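Local coordinates for archaemetzincin (Archaeoglobus fulgidus, PDB 3ZVS), which is probably a zinc metalloprotease of unknown natural substrate, carrying one catalytic zinc ion and a second that seems to be structural, at residues I3-L8 and V17-L22; G83-G88 and I119-G124; V112-H117 and Q141-K146; N130-R135 and S149-C154. All coordinates share one frame; numbering follows the deposited sequence.

Contact 1 of 4, residues I3-L8 and V17-L22; sequences IYIQPL and VLANSL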
loop_
_atom_site.group_PDB
_atom_site.type_symbol
_atom_site.label_atom_id
_atom_site.label_comp_id
_atom_site.label_asym_id
_atom_site.label_seq_id
_atom_site.Cartn_x
_atom_site.Cartn_y
_atom_site.Cartn_z
ATOM N N ILE A 3 11.800 -4.970 -3.699
ATOM C CA ILE A 3 10.721 -4.420 -2.879
ATOM C C ILE A 3 10.929 -4.971 -1.477
ATOM O O ILE A 3 11.012 -6.187 -1.300
ATOM C CB ILE A 3 9.331 -4.870 -3.379
ATOM C CG1 ILE A 3 9.118 -4.402 -4.825
ATOM C CG2 ILE A 3 8.231 -4.368 -2.435
ATOM C CD1 ILE A 3 7.914 -4.994 -5.515
ATOM N N TYR A 4 11.009 -4.058 -0.512
ATOM C CA TYR A 4 11.159 -4.393 0.901
ATOM C C TYR A 4 9.827 -4.138 1.557
ATOM O O TYR A 4 9.344 -3.007 1.563
ATOM C CB TYR A 4 12.233 -3.509 1.541
ATOM C CG TYR A 4 13.589 -3.734 0.915
ATOM C CD1 TYR A 4 13.959 -3.059 -0.231
ATOM C CD2 TYR A 4 14.485 -4.642 1.460
ATOM C CE1 TYR A 4 15.183 -3.265 -0.810
ATOM C CE2 TYR A 4 15.721 -4.863 0.877
ATOM C CZ TYR A 4 16.062 -4.163 -0.246
ATOM O OH TYR A 4 17.296 -4.383 -0.833
ATOM N N ILE A 5 9.211 -5.175 2.100
ATOM C CA ILE A 5 7.983 -5.033 2.861
ATOM C C ILE A 5 8.329 -4.858 4.325
ATOM O O ILE A 5 8.999 -5.687 4.920
ATOM C CB ILE A 5 7.067 -6.262 2.697
ATOM C CG1 ILE A 5 6.729 -6.508 1.228
ATOM C CG2 ILE A 5 5.793 -6.131 3.498
ATOM C CD1 ILE A 5 6.196 -7.899 0.957
ATOM N N GLN A 6 7.865 -3.759 4.895
ATOM C CA GLN A 6 8.068 -3.455 6.300
ATOM C C GLN A 6 6.737 -3.634 7.050
ATOM O O GLN A 6 5.853 -2.762 7.005
ATOM C CB GLN A 6 8.561 -2.004 6.495
ATOM C CG GLN A 6 8.655 -1.591 7.965
ATOM C CD GLN A 6 9.630 -2.459 8.721
ATOM O OE1 GLN A 6 10.838 -2.432 8.456
ATOM N NE2 GLN A 6 9.131 -3.249 9.629
ATOM N N PRO A 7 6.572 -4.749 7.767
ATOM C CA PRO A 7 5.353 -4.929 8.552
ATOM C C PRO A 7 5.331 -3.940 9.718
ATOM O O PRO A 7 6.327 -3.831 10.460
ATOM C CB PRO A 7 5.444 -6.408 9.036
ATOM C CG PRO A 7 6.540 -7.017 8.213
ATOM C CD PRO A 7 7.493 -5.886 7.939
ATOM N N LEU A 8 4.233 -3.239 9.882
ATOM C CA LEU A 8 4.068 -2.251 10.930
ATOM C C LEU A 8 2.730 -2.478 11.604
ATOM O O LEU A 8 1.703 -1.976 11.123
ATOM C CB LEU A 8 4.107 -0.844 10.359
ATOM C CG LEU A 8 5.393 -0.411 9.690
ATOM C CD1 LEU A 8 5.189 0.902 8.954
ATOM C CD2 LEU A 8 6.524 -0.270 10.659
ATOM N N VAL A 17 0.884 -12.822 2.021
ATOM C CA VAL A 17 0.142 -12.585 0.777
ATOM C C VAL A 17 0.938 -11.722 -0.165
ATOM O O VAL A 17 1.068 -12.025 -1.374
ATOM C CB VAL A 17 -1.216 -11.895 1.052
ATOM C CG1 VAL A 17 -1.841 -11.320 -0.237
ATOM C CG2 VAL A 17 -2.164 -12.857 1.775
ATOM N N LEU A 18 1.477 -10.623 0.352
ATOM C CA LEU A 18 2.230 -9.733 -0.492
ATOM C C LEU A 18 3.537 -10.342 -0.930
ATOM O O LEU A 18 3.932 -10.201 -2.092
ATOM C CB LEU A 18 2.457 -8.393 0.243
ATOM C CG LEU A 18 1.151 -7.652 0.450
ATOM C CD1 LEU A 18 1.436 -6.348 1.222
ATOM C CD2 LEU A 18 0.452 -7.330 -0.851
ATOM N N ALA A 19 4.237 -11.046 -0.025
ATOM C CA ALA A 19 5.488 -11.708 -0.400
ATOM C C ALA A 19 5.269 -12.728 -1.545
ATOM O O ALA A 19 6.148 -12.899 -2.396
ATOM C CB ALA A 19 6.181 -12.369 0.831
ATOM N N ASN A 20 4.094 -13.346 -1.564
ATOM C CA ASN A 20 3.751 -14.375 -2.537
ATOM C C ASN A 20 3.214 -13.823 -3.860
ATOM O O ASN A 20 3.293 -14.501 -4.882
ATOM C CB ASN A 20 2.686 -15.308 -1.962
ATOM C CG ASN A 20 3.198 -16.163 -0.831
ATOM O OD1 ASN A 20 4.396 -16.375 -0.694
ATOM N ND2 ASN A 20 2.278 -16.657 -0.007
ATOM N N SER A 21 2.669 -12.614 -3.857
ATOM C CA SER A 21 2.008 -12.042 -5.037
ATOM C C SER A 21 2.852 -11.012 -5.773
ATOM O O SER A 21 2.846 -10.955 -7.016
ATOM C CB SER A 21 0.694 -11.384 -4.641
ATOM O OG SER A 21 -0.136 -12.279 -3.950
ATOM N N LEU A 22 3.570 -10.174 -5.035
ATOM C CA LEU A 22 4.297 -9.070 -5.646
ATOM C C LEU A 22 5.476 -9.412 -6.569
ATOM O O LEU A 22 5.732 -8.673 -7.532
ATOM C CB LEU A 22 4.743 -8.073 -4.587
ATOM C CG LEU A 22 3.690 -7.338 -3.747
ATOM C CD1 LEU A 22 4.381 -6.437 -2.733
ATOM C CD2 LEU A 22 2.712 -6.520 -4.590
#
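Ile5 meets Leu18, Ala19 and Leu22 through its outermost methyl, CD1, within a beta-alpha-beta unit made of strand 2-7, helix 12-26 and strand 29-32. The two strands are parallel neighbours in the mixed five-stranded sheet, and the helix that connects them returns along one face of it. Within the segments, strand and helix run nearly antiparallel, at 166°, with their axes 10.0 Å apart, a spacing familiar from helix-on-sheet packing and filled here by aliphatic side chains. Ile5 points toward the helix with CG1 beside its backbone N and anti to its carbonyl carbon (chi1 -57°); chi2, at 163°, then sets CD1 anti to CA, so that the methyl stands well out from the strand. It lands close to the helix backbone, with Ile5 CD1 3.8 Å from Leu18 CB and just as near to Ala19 N. Isoleucine and leucine cross obliquely, the tip of one against the root of the other, while the branches of Leu18 run on to Val68 of strand 65-69 and Ala115 of helix 104-122. Ala19, whose CB lies 4.5 Å from Ile5 CD1, offers only a methyl on the flank. Leu22, one helical turn beyond Leu18, reaches toward the strand and also packs on Ile119, linking the unit to the helix that carries two zinc ligands. Its CD1 is shared by both isoleucines: Leu22 CD1 lies 4.4 Å from Ile5 CD1 and the same distance from Ile3 CG2.

Contact 2 of 4, residues G83-G88 and I119-G124; sequences GEAELG and IGHVLG. With ZN (zinc ion), chain D.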
loop_
_atom_site.group_PDB
_atom_site.type_symbol
_atom_site.label_atom_id
_atom_site.label_comp_id
_atom_site.label_asym_id
_atom_site.label_seq_id
_atom_site.Cartn_x
_atom_site.Cartn_y
_atom_site.Cartn_z
ATOM N N GLY A 83 -3.413 4.712 1.708
ATOM C CA GLY A 83 -1.978 4.701 1.650
ATOM C C GLY A 83 -1.454 6.089 1.307
ATOM O O GLY A 83 -2.224 7.033 1.074
ATOM N N GLU A 84 -0.139 6.186 1.267
ATOM C CA GLU A 84 0.575 7.374 0.840
ATOM C C GLU A 84 1.910 6.923 0.268
ATOM O O GLU A 84 2.532 5.964 0.765
ATOM C CB GLU A 84 0.789 8.401 1.969
ATOM C CG GLU A 84 1.329 9.759 1.406
ATOM C CD GLU A 84 1.506 10.873 2.414
ATOM O OE1 GLU A 84 1.173 10.672 3.572
ATOM O OE2 GLU A 84 1.983 11.962 2.019
ATOM N N ALA A 85 2.348 7.566 -0.810
ATOM C CA ALA A 85 3.564 7.202 -1.483
ATOM C C ALA A 85 4.372 8.419 -1.889
ATOM O O ALA A 85 3.817 9.501 -2.137
ATOM C CB ALA A 85 3.229 6.350 -2.740
ATOM N N GLU A 86 5.678 8.231 -1.986
ATOM C CA GLU A 86 6.551 9.217 -2.630
ATOM C C GLU A 86 6.526 8.979 -4.144
ATOM O O GLU A 86 7.050 7.971 -4.615
ATOM C CB GLU A 86 7.980 9.057 -2.123
ATOM C CG GLU A 86 8.095 9.227 -0.619
ATOM C CD GLU A 86 9.493 8.971 -0.098
ATOM O OE1 GLU A 86 10.243 8.198 -0.698
ATOM O OE2 GLU A 86 9.860 9.593 0.918
ATOM N N LEU A 87 5.932 9.894 -4.909
ATOM C CA LEU A 87 5.832 9.720 -6.356
ATOM C C LEU A 87 7.221 9.713 -6.998
ATOM O O LEU A 87 7.953 10.703 -6.901
ATOM C CB LEU A 87 4.972 10.838 -6.950
ATOM C CG LEU A 87 4.762 10.723 -8.459
ATOM C CD1 LEU A 87 3.796 9.631 -8.866
ATOM C CD2 LEU A 87 4.281 12.054 -9.038
ATOM N N GLY A 88 7.591 8.588 -7.592
ATOM C CA GLY A 88 8.925 8.405 -8.148
ATOM C C GLY A 88 10.065 8.407 -7.137
ATOM O O GLY A 88 11.227 8.526 -7.529
ATOM N N ILE A 119 2.813 0.876 -4.755
ATOM C CA ILE A 119 4.120 0.652 -5.356
ATOM C C ILE A 119 4.164 1.323 -6.739
ATOM O O ILE A 119 5.161 1.904 -7.108
ATOM C CB ILE A 119 4.459 -0.866 -5.411
ATOM C CG1 ILE A 119 4.695 -1.412 -4.010
ATOM C CG2 ILE A 119 5.682 -1.137 -6.262
ATOM C CD1 ILE A 119 4.542 -2.915 -3.950
ATOM N N GLY A 120 3.062 1.277 -7.479
ATOM C CA GLY A 120 3.006 1.969 -8.754
ATOM C C GLY A 120 3.325 3.443 -8.598
ATOM O O GLY A 120 4.027 3.999 -9.446
ATOM N N HIS A 121 2.795 4.088 -7.565
ATOM C CA HIS A 121 3.173 5.478 -7.307
ATOM C C HIS A 121 4.665 5.645 -7.046
ATOM O O HIS A 121 5.276 6.583 -7.552
ATOM C CB HIS A 121 2.465 6.041 -6.086
ATOM C CG HIS A 121 1.010 6.386 -6.265
ATOM N ND1 HIS A 121 0.516 7.146 -7.305
ATOM C CD2 HIS A 121 -0.042 6.147 -5.449
ATOM C CE1 HIS A 121 -0.785 7.353 -7.113
ATOM N NE2 HIS A 121 -1.147 6.737 -6.002
ATOM N N VAL A 122 5.276 4.735 -6.273
ATOM C CA VAL A 122 6.712 4.854 -6.018
ATOM C C VAL A 122 7.492 4.769 -7.341
ATOM O O VAL A 122 8.514 5.448 -7.506
ATOM C CB VAL A 122 7.231 3.801 -5.003
ATOM C CG1 VAL A 122 8.721 4.021 -4.741
ATOM C CG2 VAL A 122 6.455 3.896 -3.703
ATOM N N LEU A 123 6.975 3.983 -8.269
ATOM C CA LEU A 123 7.592 3.811 -9.586
ATOM C C LEU A 123 7.278 4.940 -10.546
ATOM O O LEU A 123 7.667 4.874 -11.709
ATOM C CB LEU A 123 7.170 2.494 -10.238
ATOM C CG LEU A 123 7.520 1.262 -9.432
ATOM C CD1 LEU A 123 7.010 0.012 -10.124
ATOM C CD2 LEU A 123 9.016 1.200 -9.155
ATOM N N GLY A 124 6.531 5.932 -10.098
ATOM C CA GLY A 124 6.367 7.177 -10.826
ATOM C C GLY A 124 5.020 7.327 -11.486
ATOM O O GLY A 124 4.795 8.323 -12.188
HETATM ZN ZN ZN D . -3.103 6.645 -5.341
#
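His121 begins its contact with Ala85 at the root of the side chain, His121 CB lying 3.4 Å from Ala85 CB, a tight pairing of two aliphatic carbons. CG stands beside the histidine's own backbone N (chi1 -75°), and Ala85 CB is still within 4.2 Å of it. Farther out, Leu87 approaches the ring obliquely, with its CD1 4.4 Å from His121 ND1. That nitrogen is hydrogen-bonded to Leu125 O, which fixes the rotation of the imidazole and turns the tip, NE2, to the catalytic zinc ion at 2.1 Å. His117 and His127 bind the same metal, completing the three histidines of the metzincin signature HExxHxxGxxH.

The backbone of His121 is gripped as well. Its O accepts from Gly88 N at 3.1 Å, in the carbonyl plane and nearly straight (167°), and also from Gly124 N. The second bond belongs to a Schellman motif at the glycine of the signature, where positive phi (106°) ends the helix and lets the chain turn back toward His127. Beside it, Val122 CA donates a CA-H...O contact to Glu86 O at 3.4 Å.

Strand 83-85 forms an antiparallel edge of the five-stranded sheet, bordering the metal site as in other metzincins. Ala85 and Val122 both rest on Ala92 of the adjoining strand 91-95, while Ile119 packs on Leu22 and Phe26 of helix 12-26.

Contact 3 of 4, residues V112-H117 and Q141-K146; sequences VKEAVH and QDVDRK. With ZN (zinc ion), chain D.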
loop_
_atom_site.group_PDB
_atom_site.type_symbol
_atom_site.label_atom_id
_atom_site.label_comp_id
_atom_site.label_asym_id
_atom_site.label_seq_id
_atom_site.Cartn_x
_atom_site.Cartn_y
_atom_site.Cartn_z
ATOM N N VAL A 112 -3.832 -7.025 -2.224
ATOM C CA VAL A 112 -2.901 -7.026 -3.337
ATOM C C VAL A 112 -3.122 -5.780 -4.221
ATOM O O VAL A 112 -2.143 -5.088 -4.574
ATOM C CB VAL A 112 -2.975 -8.318 -4.160
ATOM C CG1 VAL A 112 -2.023 -8.237 -5.319
ATOM C CG2 VAL A 112 -2.675 -9.525 -3.280
ATOM N N LYS A 113 -4.375 -5.484 -4.580
ATOM C CA LYS A 113 -4.669 -4.307 -5.415
ATOM C C LYS A 113 -4.074 -3.039 -4.822
ATOM O O LYS A 113 -3.435 -2.259 -5.512
ATOM C CB LYS A 113 -6.181 -4.099 -5.583
ATOM C CG LYS A 113 -6.876 -5.061 -6.509
ATOM C CD LYS A 113 -8.357 -4.772 -6.549
ATOM C CE LYS A 113 -9.052 -5.714 -7.536
ATOM N NZ LYS A 113 -10.504 -5.509 -7.419
ATOM N N GLU A 114 -4.307 -2.839 -3.535
ATOM C CA GLU A 114 -3.916 -1.587 -2.930
ATOM C C GLU A 114 -2.406 -1.502 -2.704
ATOM O O GLU A 114 -1.811 -0.419 -2.800
ATOM C CB GLU A 114 -4.732 -1.358 -1.655
ATOM C CG GLU A 114 -6.231 -1.201 -1.962
ATOM C CD GLU A 114 -6.504 -0.029 -2.838
ATOM O OE1 GLU A 114 -6.609 1.068 -2.274
ATOM O OE2 GLU A 114 -6.560 -0.148 -4.077
ATOM N N ALA A 115 -1.754 -2.633 -2.433
ATOM C CA ALA A 115 -0.287 -2.646 -2.402
ATOM C C ALA A 115 0.321 -2.317 -3.770
ATOM O O ALA A 115 1.242 -1.525 -3.868
ATOM C CB ALA A 115 0.236 -4.019 -1.921
ATOM N N VAL A 116 -0.198 -2.943 -4.819
ATOM C CA VAL A 116 0.256 -2.692 -6.169
ATOM C C VAL A 116 0.082 -1.222 -6.521
ATOM O O VAL A 116 0.977 -0.604 -7.104
ATOM C CB VAL A 116 -0.488 -3.605 -7.132
ATOM C CG1 VAL A 116 -0.224 -3.209 -8.596
ATOM C CG2 VAL A 116 -0.033 -5.063 -6.943
ATOM N N HIS A 117 -1.061 -0.654 -6.146
ATOM C CA HIS A 117 -1.343 0.775 -6.373
ATOM C C HIS A 117 -0.256 1.665 -5.747
ATOM O O HIS A 117 0.289 2.569 -6.354
ATOM C CB HIS A 117 -2.716 1.090 -5.786
ATOM C CG HIS A 117 -3.137 2.508 -5.966
ATOM N ND1 HIS A 117 -3.922 2.921 -7.027
ATOM C CD2 HIS A 117 -2.866 3.630 -5.244
ATOM C CE1 HIS A 117 -4.143 4.226 -6.927
ATOM N NE2 HIS A 117 -3.518 4.677 -5.850
ATOM N N GLN A 141 -15.697 -0.074 -2.442
ATOM C CA GLN A 141 -16.504 -0.426 -3.605
ATOM C C GLN A 141 -15.731 -0.048 -4.874
ATOM O O GLN A 141 -15.743 -0.774 -5.872
ATOM C CB GLN A 141 -17.861 0.281 -3.571
ATOM C CG GLN A 141 -18.851 -0.275 -2.501
ATOM C CD GLN A 141 -18.528 0.106 -1.036
ATOM O OE1 GLN A 141 -17.862 1.105 -0.754
ATOM N NE2 GLN A 141 -19.039 -0.690 -0.104
ATOM N N ASP A 142 -15.036 1.089 -4.835
ATOM C CA ASP A 142 -14.211 1.463 -5.981
ATOM C C ASP A 142 -13.043 0.487 -6.143
ATOM O O ASP A 142 -12.674 0.110 -7.240
ATOM C CB ASP A 142 -13.663 2.890 -5.866
ATOM C CG ASP A 142 -14.703 3.963 -6.039
ATOM O OD1 ASP A 142 -15.800 3.736 -6.618
ATOM O OD2 ASP A 142 -14.399 5.085 -5.614
ATOM N N VAL A 143 -12.408 0.121 -5.028
ATOM C CA VAL A 143 -11.307 -0.831 -5.105
ATOM C C VAL A 143 -11.773 -2.118 -5.805
ATOM O O VAL A 143 -11.081 -2.678 -6.666
ATOM C CB VAL A 143 -10.744 -1.159 -3.681
ATOM C CG1 VAL A 143 -9.667 -2.226 -3.754
ATOM C CG2 VAL A 143 -10.172 0.110 -3.030
ATOM N N ASP A 144 -12.943 -2.599 -5.404
ATOM C CA ASP A 144 -13.451 -3.865 -5.925
ATOM C C ASP A 144 -13.709 -3.787 -7.446
ATOM O O ASP A 144 -13.573 -4.782 -8.135
ATOM C CB ASP A 144 -14.723 -4.283 -5.197
ATOM C CG ASP A 144 -14.470 -4.742 -3.777
ATOM O OD1 ASP A 144 -13.301 -4.994 -3.423
ATOM O OD2 ASP A 144 -15.457 -4.832 -3.034
ATOM N N ARG A 145 -14.084 -2.598 -7.917
ATOM C CA ARG A 145 -14.375 -2.393 -9.339
ATOM C C ARG A 145 -13.139 -2.261 -10.227
ATOM O O ARG A 145 -13.202 -2.507 -11.428
ATOM C CB ARG A 145 -15.274 -1.188 -9.499
ATOM C CG ARG A 145 -16.714 -1.510 -9.206
ATOM C CD ARG A 145 -17.607 -0.346 -9.585
ATOM N NE ARG A 145 -17.435 0.772 -8.664
ATOM C CZ ARG A 145 -18.263 1.047 -7.656
ATOM N NH1 ARG A 145 -19.318 0.280 -7.421
ATOM N NH2 ARG A 145 -18.028 2.090 -6.873
ATOM N N LYS A 146 -12.008 -1.844 -9.675
ATOM C CA LYS A 146 -10.802 -1.725 -10.475
ATOM C C LYS A 146 -10.016 -3.031 -10.510
ATOM O O LYS A 146 -10.134 -3.868 -9.624
ATOM C CB LYS A 146 -9.930 -0.585 -9.970
ATOM C CG LYS A 146 -9.043 -0.886 -8.746
ATOM C CD LYS A 146 -8.329 0.420 -8.308
ATOM C CE LYS A 146 -7.445 0.228 -7.094
ATOM N NZ LYS A 146 -7.127 1.589 -6.472
HETATM ZN ZN ZN D . -3.103 6.645 -5.341
HETATM O O HOH W 1 -11.239 -6.373 -4.790
HETATM O O HOH W 2 -6.019 2.962 -3.971
#
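Lys113 extends across to the C-terminal end of helix 140-145, where its NZ donates to two carbonyls. The bond to Lys146 O is 2.8 Å long and runs nearly along the C=O axis (173°); that to Val143 O measures 3.0 Å. Lys113 NZ and the backbone N of Lys146 reach Val143 O from opposite faces of its plane. An anti conformation at chi2, chi3 and chi4 gives the lysine this span between helices crossing at 86°, and water 1 joins its NZ to Asp144 OD1, whose carboxylate is also held by a salt bridge to Arg110.

Beside it, Glu114 bends at chi2 (-61°) and meets Val143 tip to tip, its CD 3.7 Å from Val143 CG2. Glu114 OE2 also forms a salt bridge with Lys146 NZ at 3.0 Å, weak as a hydrogen bond, the two chains crossing at about a right angle. Stronger partners for that ammonium are Ser137 OG and Arg135 O. Water 2 donates to Glu114 OE1 at 2.6 Å and sits over the centre of one face of the His117 ring. His117 itself is held at ND1 by Val133 O, which directs NE2 to the catalytic zinc ion at 2.1 Å.

A leucine in place of Lys113 would probably leave Lys146 O without this donor and weaken the tie between the two helices. A lysine charge set against carbonyls at a helix C-terminus is likely to be favoured by the helix dipole.

Contact 4 of 4, residues N130-R135 and S149-C154; sequences NNCVMR and SFCREC. With ZN (zinc ion), chain E.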
loop_
_atom_site.group_PDB
_atom_site.type_symbol
_atom_site.label_atom_id
_atom_site.label_comp_id
_atom_site.label_asym_id
_atom_site.label_seq_id
_atom_site.Cartn_x
_atom_site.Cartn_y
_atom_site.Cartn_z
ATOM N N ASN A 130 -7.923 4.926 -16.565
ATOM C CA ASN A 130 -8.226 3.745 -17.367
ATOM C C ASN A 130 -8.694 2.571 -16.506
ATOM O O ASN A 130 -8.794 2.706 -15.280
ATOM C CB ASN A 130 -7.001 3.319 -18.175
ATOM C CG ASN A 130 -6.478 4.402 -19.066
ATOM O OD1 ASN A 130 -7.215 5.303 -19.477
ATOM N ND2 ASN A 130 -5.194 4.324 -19.372
ATOM N N ASN A 131 -8.972 1.434 -17.133
ATOM C CA ASN A 131 -9.335 0.220 -16.433
ATOM C C ASN A 131 -8.033 -0.312 -15.879
ATOM O O ASN A 131 -7.324 -1.043 -16.548
ATOM C CB ASN A 131 -9.937 -0.743 -17.447
ATOM C CG ASN A 131 -10.650 -1.901 -16.810
ATOM O OD1 ASN A 131 -10.376 -2.259 -15.668
ATOM N ND2 ASN A 131 -11.568 -2.514 -17.553
ATOM N N CYS A 132 -7.682 0.109 -14.659
ATOM C CA CYS A 132 -6.301 0.057 -14.197
ATOM C C CYS A 132 -6.257 0.087 -12.674
ATOM O O CYS A 132 -7.011 0.832 -12.057
ATOM C CB CYS A 132 -5.548 1.278 -14.736
ATOM S SG CYS A 132 -3.762 1.265 -14.400
ATOM N N VAL A 133 -5.288 -0.645 -12.099
ATOM C CA VAL A 133 -5.056 -0.629 -10.652
ATOM C C VAL A 133 -4.645 0.758 -10.151
ATOM O O VAL A 133 -4.813 1.039 -8.967
ATOM C CB VAL A 133 -3.979 -1.689 -10.322
ATOM C CG1 VAL A 133 -2.605 -1.295 -10.862
ATOM C CG2 VAL A 133 -3.939 -1.979 -8.831
ATOM N N MET A 134 -4.100 1.609 -11.033
ATOM C CA MET A 134 -3.735 2.966 -10.669
ATOM C C MET A 134 -4.890 3.957 -10.596
ATOM O O MET A 134 -4.657 5.123 -10.251
ATOM C CB MET A 134 -2.602 3.519 -11.573
ATOM C CG MET A 134 -1.225 2.824 -11.388
ATOM S SD MET A 134 -0.691 2.664 -9.653
ATOM C CE MET A 134 -0.742 4.395 -9.099
ATOM N N ARG A 135 -6.117 3.526 -10.844
ATOM C CA ARG A 135 -7.263 4.403 -10.559
ATOM C C ARG A 135 -7.266 4.763 -9.094
ATOM O O ARG A 135 -7.043 3.897 -8.223
ATOM C CB ARG A 135 -8.578 3.672 -10.789
ATOM C CG ARG A 135 -9.028 3.510 -12.208
ATOM C CD ARG A 135 -10.506 3.030 -12.156
ATOM N NE ARG A 135 -10.943 2.395 -13.394
ATOM C CZ ARG A 135 -11.912 1.502 -13.478
ATOM N NH1 ARG A 135 -12.559 1.078 -12.383
ATOM N NH2 ARG A 135 -12.238 1.035 -14.670
ATOM N N SER A 149 -4.355 -5.335 -12.239
ATOM C CA SER A 149 -3.309 -5.185 -13.230
ATOM C C SER A 149 -3.183 -3.740 -13.694
ATOM O O SER A 149 -4.135 -2.936 -13.692
ATOM C CB SER A 149 -3.619 -6.047 -14.449
ATOM O OG SER A 149 -4.933 -5.791 -14.850
ATOM N N PHE A 150 -1.975 -3.412 -14.101
ATOM C CA PHE A 150 -1.727 -2.124 -14.759
ATOM C C PHE A 150 -2.274 -2.176 -16.165
ATOM O O PHE A 150 -2.125 -3.189 -16.862
ATOM C CB PHE A 150 -0.234 -1.828 -14.832
ATOM C CG PHE A 150 0.402 -1.629 -13.484
ATOM C CD1 PHE A 150 0.247 -0.436 -12.799
ATOM C CD2 PHE A 150 1.138 -2.643 -12.904
ATOM C CE1 PHE A 150 0.811 -0.248 -11.553
ATOM C CE2 PHE A 150 1.720 -2.452 -11.654
ATOM C CZ PHE A 150 1.548 -1.266 -10.983
ATOM N N CYS A 151 -2.884 -1.078 -16.582
ATOM C CA CYS A 151 -3.277 -0.914 -17.982
ATOM C C CYS A 151 -2.039 -0.870 -18.860
ATOM O O CYS A 151 -0.908 -0.728 -18.388
ATOM C CB CYS A 151 -4.139 0.343 -18.191
ATOM S SG CYS A 151 -3.218 1.907 -18.123
ATOM N N ARG A 152 -2.259 -0.990 -20.163
ATOM C CA ARG A 152 -1.134 -1.006 -21.093
ATOM C C ARG A 152 -0.320 0.281 -21.050
ATOM O O ARG A 152 0.885 0.271 -21.207
ATOM C CB ARG A 152 -1.609 -1.279 -22.543
ATOM C CG ARG A 152 -2.288 -2.610 -22.712
ATOM C CD ARG A 152 -2.678 -2.892 -24.178
ATOM N NE ARG A 152 -3.828 -2.112 -24.628
ATOM C CZ ARG A 152 -3.797 -1.101 -25.495
ATOM N NH1 ARG A 152 -2.669 -0.687 -26.014
ATOM N NH2 ARG A 152 -4.938 -0.476 -25.814
ATOM N N GLU A 153 -0.974 1.410 -20.801
ATOM C CA GLU A 153 -0.255 2.658 -20.686
ATOM C C GLU A 153 0.671 2.660 -19.475
ATOM O O GLU A 153 1.829 3.033 -19.574
ATOM C CB GLU A 153 -1.200 3.850 -20.634
ATOM C CG GLU A 153 -1.884 4.067 -21.973
ATOM C CD GLU A 153 -2.603 5.377 -22.026
ATOM O OE1 GLU A 153 -3.206 5.780 -20.997
ATOM O OE2 GLU A 153 -2.574 6.028 -23.105
ATOM N N CYS A 154 0.147 2.284 -18.313
ATOM C CA CYS A 154 0.962 2.312 -17.105
ATOM C C CYS A 154 2.045 1.273 -17.148
ATOM O O CYS A 154 3.179 1.530 -16.710
ATOM C CB CYS A 154 0.069 2.103 -15.905
ATOM S SG CYS A 154 -0.967 3.520 -15.487
HETATM ZN ZN ZN E . -3.126 2.865 -16.011
HETATM O O HOH W 3 -5.714 -3.330 -16.343
#
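Cys132 and Cys151 bring the two backbones closest, CA atoms 4.9 Å apart, where a type I turn from Cys132 to Arg135 faces the start of helix 152-157 and Val133 N bonds to Ser149 O. Cys132, Cys151 and Cys154, with Cys128, bind the second zinc ion, each sulfur of the three within 2.3 to 2.4 Å of the metal. Cys132 SG lies anti to its backbone N and accepts from Cys151 N at 3.3 Å, almost straight (174°), and from Met134 N. Cys151, at the N-cap, accepts from Cys154 N.

Asn130 uses its ND2 twice, both partners in its amide plane: Cys151 SG at 3.4 Å, and Glu153 OE1 at 3.0 Å, which it meets from above the carboxylate plane. An alanine here would probably deprive Cys151 SG of one donor and leave Glu153 OE1 without this partner.

Next to the metal site, Val133 CG1 makes a CH-pi contact over one face of the Phe150 ring, 3.8 Å from its centroid. Met134 comes to the ring edge, with CG 3.7 Å from Phe150 CE1 and SD in a Met-aromatic contact. Met134 also touches His117 and His121, consistent with the Met-turn beneath the metal site in metzincins.

Four thiolates round one zinc ion would leave the site net negative, and the N-H groups directed at their sulfurs are likely to spread that charge and stabilise it.

Contacts 1 and 3 are buried, contact 4 partly so, and contact 2 lies at the surface. Helix 104-122 is common to contacts 2 and 3, which supply two ligands of the same catalytic zinc ion; contact 1 abuts the same helix, through Leu22 against Ile119 and Val17 against Val112. The chemistry changes along this path: purely aliphatic between sheet and helix, backbone bonding in the loop after the edge strand, buried charge between crossing helices, and sulfur coordination in the loop of contact 4. Contacts 3 and 4 interlock along the chain, and carbonyls of 130-135 serve His117 and Lys146, tying the four-cysteine zinc site to the catalytic one.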